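Local coordinates for hypothetical protein (Exiguobacterium sibiricum, PDB 2HKV) that is of unknown function but binds a nickel ion in the crystal and probably belongs to the DinB family of metal-binding helical-bundle proteins, at residues A[42-45]-A[46-50]; A[89-92]-A[93-96]. All coordinates share one frame; numbering follows the deposited sequence.

Contact 1: A[42-45]-A[46-50]. With NI (nickel (II) ion), chain B.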
loop_
_atom_site.group_PDB
_atom_site.type_symbol
_atom_site.label_atom_id
_atom_site.label_comp_id
_atom_site.label_asym_id
_atom_site.label_seq_id
_atom_site.Cartn_x
_atom_site.Cartn_y
_atom_site.Cartn_z
ATOM N N SER A 42 4.679 -8.710 16.126
ATOM C CA SER A 42 3.467 -9.404 16.516
ATOM C C SER A 42 2.202 -8.703 15.943
ATOM O O SER A 42 2.300 -7.612 15.405
ATOM C CB SER A 42 3.365 -9.470 18.034
ATOM O OG SER A 42 3.045 -8.191 18.550
ATOM N N VAL A 43 1.029 -9.359 16.027
ATOM C CA VAL A 43 -0.238 -8.767 15.654
ATOM C C VAL A 43 -0.429 -7.430 16.352
ATOM O O VAL A 43 -0.781 -6.414 15.720
ATOM C CB VAL A 43 -1.429 -9.700 16.069
ATOM C CG1 VAL A 43 -2.720 -8.998 15.924
ATOM C CG2 VAL A 43 -1.422 -10.954 15.256
ATOM N N TYR A 44 -0.192 -7.414 17.669
ATOM C CA TYR A 44 -0.430 -6.187 18.397
ATOM C C TYR A 44 0.556 -5.107 17.920
ATOM O O TYR A 44 0.178 -3.961 17.776
ATOM C CB TYR A 44 -0.314 -6.395 19.904
ATOM C CG TYR A 44 -0.170 -5.123 20.712
ATOM C CD1 TYR A 44 -1.248 -4.305 20.966
ATOM C CD2 TYR A 44 1.070 -4.756 21.238
ATOM C CE1 TYR A 44 -1.108 -3.151 21.706
ATOM C CE2 TYR A 44 1.227 -3.608 21.988
ATOM C CZ TYR A 44 0.141 -2.811 22.232
ATOM O OH TYR A 44 0.311 -1.669 22.993
ATOM N N GLU A 45 1.810 -5.468 17.709
ATOM C CA GLU A 45 2.802 -4.473 17.299
ATOM C C GLU A 45 2.536 -3.891 15.886
ATOM O O GLU A 45 2.733 -2.712 15.671
ATOM C CB GLU A 45 4.218 -5.047 17.389
ATOM C CG GLU A 45 4.716 -5.303 18.808
ATOM C CD GLU A 45 5.985 -6.190 18.857
ATOM O OE1 GLU A 45 6.433 -6.720 17.817
ATOM O OE2 GLU A 45 6.533 -6.397 19.977
ATOM N N VAL A 46 2.062 -4.722 14.950
ATOM C CA VAL A 46 1.586 -4.226 13.647
ATOM C C VAL A 46 0.447 -3.246 13.825
ATOM O O VAL A 46 0.432 -2.178 13.221
ATOM C CB VAL A 46 1.159 -5.346 12.719
ATOM C CG1 VAL A 46 0.802 -4.787 11.307
ATOM C CG2 VAL A 46 2.308 -6.293 12.504
ATOM N N ALA A 47 -0.543 -3.643 14.635
ATOM C CA ALA A 47 -1.688 -2.807 14.927
ATOM C C ALA A 47 -1.349 -1.456 15.511
ATOM O O ALA A 47 -1.923 -0.472 15.086
ATOM C CB ALA A 47 -2.727 -3.544 15.814
ATOM N N VAL A 48 -0.438 -1.388 16.480
ATOM C CA VAL A 48 -0.046 -0.105 17.045
ATOM C C VAL A 48 0.646 0.803 15.984
ATOM O O VAL A 48 0.410 2.016 15.948
ATOM C CB VAL A 48 0.896 -0.285 18.276
ATOM C CG1 VAL A 48 1.399 1.070 18.796
ATOM C CG2 VAL A 48 0.188 -1.082 19.389
ATOM N N HIS A 49 1.523 0.219 15.175
ATOM C CA HIS A 49 2.262 0.977 14.130
ATOM C C HIS A 49 1.222 1.550 13.161
ATOM O O HIS A 49 1.265 2.731 12.824
ATOM C CB HIS A 49 3.285 0.044 13.454
ATOM C CG HIS A 49 4.113 0.656 12.339
ATOM N ND1 HIS A 49 4.860 1.793 12.491
ATOM C CD2 HIS A 49 4.388 0.199 11.084
ATOM C CE1 HIS A 49 5.541 2.032 11.377
ATOM N NE2 HIS A 49 5.235 1.109 10.475
ATOM N N LEU A 50 0.262 0.719 12.739
ATOM C CA LEU A 50 -0.852 1.197 11.886
ATOM C C LEU A 50 -1.670 2.356 12.524
ATOM O O LEU A 50 -2.021 3.363 11.864
ATOM C CB LEU A 50 -1.780 0.040 11.575
ATOM C CG LEU A 50 -1.524 -0.831 10.356
ATOM C CD1 LEU A 50 -2.291 -2.198 10.532
ATOM C CD2 LEU A 50 -1.931 -0.071 9.058
HETATM NI NI NI B . 6.184 0.861 8.736
HETATM O O HOH W 1 7.478 -0.742 9.649
HETATM O O HOH W 2 7.772 2.108 9.218
#
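With CG of Tyr44 anti to the backbone N (chi1 164°), the phenol ring swings forward along the helix, while CG2 of Val48, one turn on, lies beside its own backbone N and reaches over one face of that ring. Val48 CG2 sits 3.6 Å from the centroid of the Tyr44 ring in a CH-pi contact, displaced toward the phenolic end, where it comes within 3.3 Å of Tyr44 CZ. The hydroxyl beyond is hydrogen-bonded to the carbonyl of Val77, a bond that would hold the far end of the ring in place. Cutting Tyr44 back to an alanine is likely to leave Val48 CG2 without its aromatic cover and the Val77 carbonyl without this donor.

At its N terminus the helix begins with reciprocal bonds: Glu45 N donates to Ser42 OG at 3.1 Å, and Ser42 N to Glu45 OE1 at 3.1 Å, the latter approached from above the carboxylate plane. The other carboxylate oxygen forms a salt bridge with Arg35. Backbone bonds then run from Val46 N to Ser42 O and on to His49 N, which donates to Glu45 O. The His49 imidazole leads away from this turn and binds nickel through NE2 at 2.0 Å, with two waters, His124 and His128 also among the ligands. The arrangement is a capping box that starts a helix of the DinB-type bundle, with a ligand of its three-histidine metal site one turn further on.

Contact 2: A[89-92]-A[93-96]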
loop_
_atom_site.group_PDB
_atom_site.type_symbol
_atom_site.label_atom_id
_atom_site.label_comp_id
_atom_site.label_asym_id
_atom_site.label_seq_id
_atom_site.Cartn_x
_atom_site.Cartn_y
_atom_site.Cartn_z
ATOM N N SER A 89 -5.061 9.745 14.728
ATOM C CA SER A 89 -4.084 9.852 13.637
ATOM C C SER A 89 -4.747 10.278 12.320
ATOM O O SER A 89 -4.231 11.108 11.595
ATOM C CB SER A 89 -3.323 8.525 13.453
ATOM O OG SER A 89 -2.682 8.194 14.669
ATOM N N TRP A 90 -5.904 9.712 12.038
ATOM C CA TRP A 90 -6.638 10.038 10.802
ATOM C C TRP A 90 -7.076 11.523 10.818
ATOM O O TRP A 90 -7.043 12.200 9.799
ATOM C CB TRP A 90 -7.814 9.066 10.665
ATOM C CG TRP A 90 -8.818 9.340 9.662
ATOM C CD1 TRP A 90 -10.150 9.269 9.870
ATOM C CD2 TRP A 90 -8.640 9.682 8.278
ATOM N NE1 TRP A 90 -10.825 9.550 8.725
ATOM C CE2 TRP A 90 -9.927 9.827 7.730
ATOM C CE3 TRP A 90 -7.530 9.916 7.451
ATOM C CZ2 TRP A 90 -10.144 10.172 6.396
ATOM C CZ3 TRP A 90 -7.753 10.265 6.104
ATOM C CH2 TRP A 90 -9.060 10.400 5.607
ATOM N N GLN A 91 -7.471 12.021 11.987
ATOM C CA GLN A 91 -7.856 13.433 12.121
ATOM C C GLN A 91 -6.659 14.349 11.888
ATOM O O GLN A 91 -6.765 15.398 11.251
ATOM C CB GLN A 91 -8.448 13.697 13.511
ATOM C CG GLN A 91 -9.066 15.076 13.632
ATOM C CD GLN A 91 -10.181 15.270 12.615
ATOM O OE1 GLN A 91 -11.147 14.495 12.581
ATOM N NE2 GLN A 91 -10.030 16.280 11.753
ATOM N N TYR A 92 -5.504 13.943 12.406
ATOM C CA TYR A 92 -4.296 14.720 12.273
ATOM C C TYR A 92 -3.951 14.821 10.791
ATOM O O TYR A 92 -3.622 15.924 10.280
ATOM C CB TYR A 92 -3.159 14.023 13.017
ATOM C CG TYR A 92 -1.881 14.809 13.094
ATOM C CD1 TYR A 92 -0.990 14.805 12.033
ATOM C CD2 TYR A 92 -1.568 15.567 14.217
ATOM C CE1 TYR A 92 0.191 15.514 12.073
ATOM C CE2 TYR A 92 -0.365 16.273 14.282
ATOM C CZ TYR A 92 0.505 16.244 13.193
ATOM O OH TYR A 92 1.681 16.941 13.218
ATOM N N TYR A 93 -4.011 13.668 10.134
ATOM C CA TYR A 93 -3.736 13.580 8.706
ATOM C C TYR A 93 -4.711 14.481 7.911
ATOM O O TYR A 93 -4.304 15.209 7.016
ATOM C CB TYR A 93 -3.805 12.132 8.241
ATOM C CG TYR A 93 -3.447 11.898 6.748
ATOM C CD1 TYR A 93 -4.427 11.940 5.753
ATOM C CD2 TYR A 93 -2.135 11.626 6.357
ATOM C CE1 TYR A 93 -4.110 11.707 4.427
ATOM C CE2 TYR A 93 -1.807 11.396 5.018
ATOM C CZ TYR A 93 -2.800 11.454 4.057
ATOM O OH TYR A 93 -2.482 11.255 2.738
ATOM N N GLN A 94 -5.988 14.390 8.224
ATOM C CA GLN A 94 -6.977 15.168 7.475
ATOM C C GLN A 94 -6.717 16.646 7.618
ATOM O O GLN A 94 -6.878 17.422 6.669
ATOM C CB GLN A 94 -8.389 14.869 7.943
ATOM C CG GLN A 94 -8.890 13.523 7.535
ATOM C CD GLN A 94 -10.282 13.296 8.054
ATOM O OE1 GLN A 94 -10.493 12.592 9.055
ATOM N NE2 GLN A 94 -11.242 13.937 7.416
ATOM N N ASP A 95 -6.297 17.069 8.803
ATOM C CA ASP A 95 -6.036 18.481 8.996
ATOM C C ASP A 95 -4.829 18.956 8.186
ATOM O O ASP A 95 -4.846 20.044 7.621
ATOM C CB ASP A 95 -5.772 18.741 10.469
ATOM C CG ASP A 95 -7.002 18.485 11.351
ATOM O OD1 ASP A 95 -8.131 18.274 10.811
ATOM O OD2 ASP A 95 -6.823 18.511 12.600
ATOM N N ARG A 96 -3.778 18.137 8.139
ATOM C CA ARG A 96 -2.589 18.454 7.331
ATOM C C ARG A 96 -2.920 18.390 5.823
ATOM O O ARG A 96 -2.395 19.157 4.987
ATOM C CB ARG A 96 -1.422 17.530 7.686
ATOM C CG ARG A 96 -0.880 17.690 9.129
ATOM C CD ARG A 96 -1.187 19.046 9.715
ATOM N NE ARG A 96 -0.792 19.206 11.113
ATOM C CZ ARG A 96 -1.434 18.724 12.182
ATOM N NH1 ARG A 96 -2.513 17.964 12.075
ATOM N NH2 ARG A 96 -0.959 19.004 13.391
HETATM O O HOH W 3 -12.215 12.165 11.212
HETATM O O HOH W 4 1.755 19.171 14.820
#
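Arg96 folds back over Tyr92 and lays its guanidinium flat on one face of the phenol ring, CZ lying 3.4 Å from the Tyr92 ring centroid with the planes 25° apart. An unusual, nearly eclipsed bend at chi2 (-23°) turns the arginine chain back toward the preceding turn. There Arg96 NH1, over the middle of the ring, also donates to Tyr92 O at 2.9 Å, from the opposite face of the carbonyl plane to Arg96 N, so that one oxygen takes two donors. A water bonded to Tyr92 OH at 2.7 Å makes a weak link to Arg96 NH2.

On another side of the helix the Gln94 chain, extended beyond CG, runs across the Trp90 indole. Its CG stands 3.5 Å from the centroid of the Trp90 six-membered ring, almost on the normal, and the amide stacks over the same indole with planes 23° apart. A second water donates to both Gln94 OE1 and Gln91 OE1. Bent at chi2, Gln91 brings NE2 within 2.9 Å of Asp95 OD1, which lies in the amide plane of Gln91 but is met on its syn side from clearly outside the carboxylate plane.

Tyr93, whose CD1 touches Trp90 CZ3, packs against helices 4-26 and 43-61, and its hydroxyl bonds to the carbonyl of Leu118. The chemistry is thus largely that of flat polar groups laid over aromatic faces: the cation-pi stack and the NH1 bond together would limit rotation of the guanidinium, and its positive charge is probably stabilised by both the ring and the carbonyl.

In the fold
From the N terminus the chain runs through helix 4-26 and then reaches contact 1, at the start of helix 43-61; contact 2 follows within helix 82-98. The two are in series: neither nests in nor crosses the other, and since each joins successive turns of one helix, neither closes a loop. Their centres are 20 Å apart on opposite sides of the chain's centre, and their nearest atoms stay about 6 Å apart. Helix 43-61 connects them, for Ala47 and Val48 pack on Leu82 while Tyr92 and Tyr93 return to its later turns. Contact 1 also faces helix 114-138, and contact 2 helix 4-26, so together they border all four long helices.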